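Local coordinates for foldase protein PrsA (PDB 5TVL) that helps secreted proteins to fold outside the cell after translocation, and probably speeds cis-trans isomerisation of peptidyl-prolyl bonds, at the interface of chains A and B and the interface of chains A and C. Numbering follows the deposited sequence. Chains: chain A/B/C, Foldase protein PrsA.

Contact 1: the interface of chains A and B. Residues chain A 106, 109-110, 113, 223; chain B 73-76.
The aliphatic stem of B:Gln74 lies against the side chain of A:Ile223, and the two cross obliquely. A:Ile223 CD1 is 3.8 Å from B:Gln74 CB, and its CG2 branch touches both CB and CG of the glutamine. CG1 of A:Ile223 stands anti to the backbone N (chi1 -168°), which carries CD1 out towards the stem and on towards the amide. The same isoleucine places its CA above the centre of the A:Phe113 ring, so the ring is backed on that face by its own chain. The ring meets chain B with its edge: the backbone O of B:Gln74 lies in the ring plane, 3.5 Å from A:Phe113 CD2.

Farther out, the B:Gln74 chain bends at chi2 (-63°) and turns its amide towards the first turn of a helix in chain A. NE2 donates a hydrogen bond to the backbone O of A:Asp106 (3.1 Å). The donor comes in from the flank of the carbonyl, at 114° to the C=O, somewhat out of its plane, and the oxygen is likewise a little out of the B:Gln74 amide plane. CB of A:Tyr109 lies beside the same nitrogen, 3.4 Å from NE2. At the rim the extended A:Lys110 chain runs past the backbone oxygens of chain B: CG is 3.7 Å from B:Gln74 O and CE 3.3 Å from B:Ser73 O. The amine NZ lies near the same oxygen without a hydrogen bond, and its charge may still suit the C-terminal end of the helix.

B:Gln74 closes helix 68-74, before the loop of B:Ala75 and B:Gly76. Its side chain lies between helix 106-115 and the 3-10 helix 223-225 of chain A, segments distant in sequence but adjacent in the fold.

Contact 2: the interface of chains A and C. Residues chain A 35, 257-260, 269; chain C 4-7, 12.
Antiparallel beta pairing joins strand 259-260 of chain A to strand 5-7 of chain C, so that the N-terminal strand of one copy pairs with a short strand near the C-terminus of the other. A:Lys259 and C:Ser6 face each other through two backbone hydrogen bonds: A:Lys259 N donates to C:Ser6 O (3.1 Å), and C:Ser6 N donates to A:Lys259 O (3.3 Å). The C:Ser6 hydroxyl, OG, sits between its backbone N and carbonyl carbon (chi1 70°), which brings it beside A:Lys259 CB at 3.6 Å.

C:Ile5, bridged to A:Val260, supplies the apolar part. Its two branches diverge. With CG1 beside the backbone N (chi1 -56°) and the chain bent at chi2 (-66°), CD1 reaches the rim of the A:Phe269 ring, tip to tip, 3.7 Å from CE2. The isoleucine also lies side by side with A:Val260, pointing the same way, its CD1 3.9 Å from A:Val260 CG2. That valine methyl in turn covers part of one ring face, offset towards the rim, while A:Thr35 CB lies in plane at the ring edge. The other branch, CG2 of C:Ile5, meets CG2 of A:Ile258, and these side chains cross at a slant.

From strand 10-13, C:Ile12 CD1 lies 3.5 Å from the hydroxyl OG1 of A:Thr35 in helix 25-44, the two side chains crossing at about a right angle; the same OG1 also lies near C:Ile5 CG1.

Because the whole interface is two-fold symmetric, this pairing has a twin with the chains exchanged. The reciprocal pairing of an N-terminal strand with a strand near the C-terminus would tie two PrsA copies into a dimer, although the structure alone does not show that this dimer forms in the cell.

Contact 1: the interface of chains A and B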
loop_
_atom_site.group_PDB
_atom_site.type_symbol
_atom_site.label_atom_id
_atom_site.label_comp_id
_atom_site.label_asym_id
_atom_site.label_seq_id
_atom_site.Cartn_x
_atom_site.Cartn_y
_atom_site.Cartn_z
ATOM N N ASP A 106 10.925 19.532 -9.310
ATOM C CA ASP A 106 11.568 20.134 -8.142
ATOM C C ASP A 106 10.588 20.219 -6.963
ATOM O O ASP A 106 10.978 19.993 -5.819
ATOM C CB ASP A 106 12.144 21.514 -8.489
ATOM C CG ASP A 106 13.251 21.440 -9.538
ATOM O OD1 ASP A 106 13.056 20.740 -10.555
ATOM O OD2 ASP A 106 14.312 22.079 -9.350
ATOM N N TYR A 109 10.493 16.863 -5.232
ATOM C CA TYR A 109 11.689 16.822 -4.378
ATOM C C TYR A 109 11.567 17.728 -3.154
ATOM O O TYR A 109 12.008 17.357 -2.066
ATOM C CB TYR A 109 12.947 17.215 -5.163
ATOM C CG TYR A 109 13.696 16.069 -5.811
ATOM C CD1 TYR A 109 14.368 15.121 -5.035
ATOM C CD2 TYR A 109 13.778 15.955 -7.202
ATOM C CE1 TYR A 109 15.078 14.082 -5.623
ATOM C CE2 TYR A 109 14.484 14.920 -7.800
ATOM C CZ TYR A 109 15.134 13.987 -7.009
ATOM O OH TYR A 109 15.837 12.962 -7.600
ATOM N N LYS A 110 10.983 18.910 -3.347
ATOM C CA LYS A 110 10.823 19.906 -2.279
ATOM C C LYS A 110 9.852 19.428 -1.207
ATOM O O LYS A 110 10.131 19.538 -0.012
ATOM C CB LYS A 110 10.332 21.231 -2.868
ATOM C CG LYS A 110 10.288 22.397 -1.898
ATOM C CD LYS A 110 9.988 23.687 -2.642
ATOM C CE LYS A 110 9.810 24.857 -1.689
ATOM N NZ LYS A 110 9.248 26.048 -2.381
ATOM N N PHE A 113 11.514 16.578 0.579
ATOM C CA PHE A 113 12.534 17.162 1.461
ATOM C C PHE A 113 11.920 17.773 2.725
ATOM O O PHE A 113 12.483 17.638 3.812
ATOM C CB PHE A 113 13.360 18.206 0.688
ATOM C CG PHE A 113 14.440 18.889 1.502
ATOM C CD1 PHE A 113 15.267 18.171 2.371
ATOM C CD2 PHE A 113 14.660 20.261 1.361
ATOM C CE1 PHE A 113 16.261 18.811 3.100
ATOM C CE2 PHE A 113 15.656 20.903 2.085
ATOM C CZ PHE A 113 16.457 20.177 2.956
ATOM N N ILE A 223 19.316 20.255 0.204
ATOM C CA ILE A 223 18.572 19.080 -0.269
ATOM C C ILE A 223 19.491 17.963 -0.789
ATOM O O ILE A 223 19.201 16.784 -0.582
ATOM C CB ILE A 223 17.519 19.458 -1.350
ATOM C CG1 ILE A 223 16.559 18.284 -1.607
ATOM C CG2 ILE A 223 18.179 19.903 -2.655
ATOM C CD1 ILE A 223 15.306 18.666 -2.366
ATOM N N SER B 73 15.904 27.301 -3.741
ATOM C CA SER B 73 14.466 27.101 -3.987
ATOM C C SER B 73 13.896 25.846 -3.307
ATOM O O SER B 73 12.730 25.838 -2.915
ATOM C CB SER B 73 14.166 27.059 -5.490
ATOM O OG SER B 73 14.414 28.321 -6.085
ATOM N N GLN B 74 14.717 24.806 -3.159
ATOM C CA GLN B 74 14.302 23.576 -2.473
ATOM C C GLN B 74 14.266 23.761 -0.958
ATOM O O GLN B 74 13.485 23.101 -0.277
ATOM C CB GLN B 74 15.224 22.404 -2.828
ATOM C CG GLN B 74 15.386 22.116 -4.320
ATOM C CD GLN B 74 14.097 21.707 -5.013
ATOM O OE1 GLN B 74 13.206 22.534 -5.226
ATOM N NE2 GLN B 74 14.001 20.434 -5.398
ATOM N N ALA B 75 15.114 24.650 -0.434
ATOM C CA ALA B 75 15.083 25.031 0.986
ATOM C C ALA B 75 14.041 26.120 1.300
ATOM O O ALA B 75 13.881 26.503 2.464
ATOM C CB ALA B 75 16.466 25.487 1.433
ATOM N N GLY B 76 13.350 26.621 0.274
ATOM C CA GLY B 76 12.341 27.659 0.437
ATOM C C GLY B 76 12.966 29.012 0.707
ATOM O O GLY B 76 12.570 29.711 1.644
#

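Contact 2: the interface of chains A and C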
loop_
_atom_site.group_PDB
_atom_site.type_symbol
_atom_site.label_atom_id
_atom_site.label_comp_id
_atom_site.label_asym_id
_atom_site.label_seq_id
_atom_site.Cartn_x
_atom_site.Cartn_y
_atom_site.Cartn_z
ATOM N N THR A 35 0.487 -9.823 -25.594
ATOM C CA THR A 35 0.718 -8.540 -26.270
ATOM C C THR A 35 1.667 -7.634 -25.484
ATOM O O THR A 35 2.600 -7.065 -26.053
ATOM C CB THR A 35 -0.605 -7.798 -26.526
ATOM O OG1 THR A 35 -1.486 -8.655 -27.261
ATOM C CG2 THR A 35 -0.374 -6.525 -27.327
ATOM N N ASN A 257 1.375 0.697 -31.809
ATOM C CA ASN A 257 0.339 0.789 -32.846
ATOM C C ASN A 257 -0.265 -0.592 -33.106
ATOM O O ASN A 257 -0.039 -1.213 -34.150
ATOM C CB ASN A 257 0.876 1.435 -34.133
ATOM C CG ASN A 257 -0.229 1.744 -35.138
ATOM O OD1 ASN A 257 -1.241 2.356 -34.792
ATOM N ND2 ASN A 257 -0.045 1.316 -36.385
ATOM N N ILE A 258 -1.022 -1.059 -32.119
ATOM C CA ILE A 258 -1.580 -2.405 -32.114
ATOM C C ILE A 258 -2.939 -2.405 -32.815
ATOM O O ILE A 258 -3.817 -1.616 -32.462
ATOM C CB ILE A 258 -1.722 -2.941 -30.669
ATOM C CG1 ILE A 258 -0.347 -3.000 -29.992
ATOM C CG2 ILE A 258 -2.364 -4.325 -30.663
ATOM C CD1 ILE A 258 -0.411 -3.079 -28.487
ATOM N N LYS A 259 -3.095 -3.276 -33.814
ATOM C CA LYS A 259 -4.382 -3.494 -34.483
ATOM C C LYS A 259 -4.962 -4.829 -34.029
ATOM O O LYS A 259 -4.413 -5.887 -34.341
ATOM C CB LYS A 259 -4.220 -3.476 -36.006
ATOM C CG LYS A 259 -3.817 -2.118 -36.561
ATOM C CD LYS A 259 -3.781 -2.108 -38.080
ATOM C CE LYS A 259 -3.348 -0.747 -38.606
ATOM N NZ LYS A 259 -3.401 -0.668 -40.091
ATOM N N VAL A 260 -6.063 -4.770 -33.280
ATOM C CA VAL A 260 -6.755 -5.968 -32.805
ATOM C C VAL A 260 -7.621 -6.494 -33.953
ATOM O O VAL A 260 -8.625 -5.875 -34.311
ATOM C CB VAL A 260 -7.619 -5.678 -31.549
ATOM C CG1 VAL A 260 -8.333 -6.942 -31.074
ATOM C CG2 VAL A 260 -6.765 -5.093 -30.429
ATOM N N PHE A 269 -8.724 -4.624 -24.679
ATOM C CA PHE A 269 -7.713 -3.640 -25.100
ATOM C C PHE A 269 -8.167 -2.177 -24.972
ATOM O O PHE A 269 -7.332 -1.279 -25.059
ATOM C CB PHE A 269 -7.263 -3.906 -26.549
ATOM C CG PHE A 269 -6.270 -5.028 -26.680
ATOM C CD1 PHE A 269 -4.906 -4.789 -26.534
ATOM C CD2 PHE A 269 -6.694 -6.326 -26.959
ATOM C CE1 PHE A 269 -3.987 -5.821 -26.656
ATOM C CE2 PHE A 269 -5.782 -7.361 -27.083
ATOM C CZ PHE A 269 -4.429 -7.108 -26.933
ATOM N N LEU C 4 -4.249 -12.700 -34.796
ATOM C CA LEU C 4 -5.130 -12.079 -33.804
ATOM C C LEU C 4 -4.728 -10.639 -33.523
ATOM O O LEU C 4 -5.582 -9.752 -33.497
ATOM C CB LEU C 4 -5.111 -12.868 -32.491
ATOM C CG LEU C 4 -5.451 -14.363 -32.533
ATOM C CD1 LEU C 4 -5.647 -14.893 -31.121
ATOM C CD2 LEU C 4 -6.683 -14.642 -33.384
ATOM N N ILE C 5 -3.432 -10.425 -33.292
ATOM C CA ILE C 5 -2.873 -9.109 -32.968
ATOM C C ILE C 5 -1.677 -8.824 -33.879
ATOM O O ILE C 5 -0.850 -9.708 -34.115
ATOM C CB ILE C 5 -2.397 -9.040 -31.495
ATOM C CG1 ILE C 5 -3.531 -9.395 -30.519
ATOM C CG2 ILE C 5 -1.827 -7.665 -31.165
ATOM C CD1 ILE C 5 -4.687 -8.413 -30.479
ATOM N N SER C 6 -1.594 -7.595 -34.382
ATOM C CA SER C 6 -0.433 -7.141 -35.148
ATOM C C SER C 6 0.114 -5.850 -34.542
ATOM O O SER C 6 -0.625 -5.079 -33.924
ATOM C CB SER C 6 -0.782 -6.952 -36.634
ATOM O OG SER C 6 -1.641 -5.845 -36.842
ATOM N N MET C 7 1.416 -5.642 -34.717
ATOM C CA MET C 7 2.114 -4.457 -34.221
ATOM C C MET C 7 3.330 -4.192 -35.118
ATOM O O MET C 7 3.456 -4.814 -36.177
ATOM C CB MET C 7 2.514 -4.675 -32.760
ATOM C CG MET C 7 3.587 -5.731 -32.550
ATOM S SD MET C 7 3.523 -6.467 -30.907
ATOM C CE MET C 7 2.179 -7.629 -31.124
ATOM N N ILE C 12 0.871 -11.701 -33.251
ATOM C CA ILE C 12 0.449 -12.861 -32.460
ATOM C C ILE C 12 -0.601 -13.599 -33.284
ATOM O O ILE C 12 -1.610 -13.008 -33.680
ATOM C CB ILE C 12 -0.145 -12.464 -31.089
ATOM C CG1 ILE C 12 0.897 -11.701 -30.266
ATOM C CG2 ILE C 12 -0.606 -13.704 -30.321
ATOM C CD1 ILE C 12 0.359 -11.078 -29.001
#

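Chain A takes part in both contacts, whose C-alpha centres lie about 44 Å apart, and no residue or secondary-structure element is common to the two. Contact 2 repeats about a two-fold and centres on paired strands, whereas contact 1 is a patch of an interface that is not an exact two-fold, and within the patch the B:Gln74 side chain does most of the touching. Chain A therefore connects chain B and chain C through separate surfaces, consistent with the four-copy deposited assembly. The reciprocal strand pairing of contact 2 looks the likelier candidate for a lasting dimer, while contact 1 may reflect crystal packing.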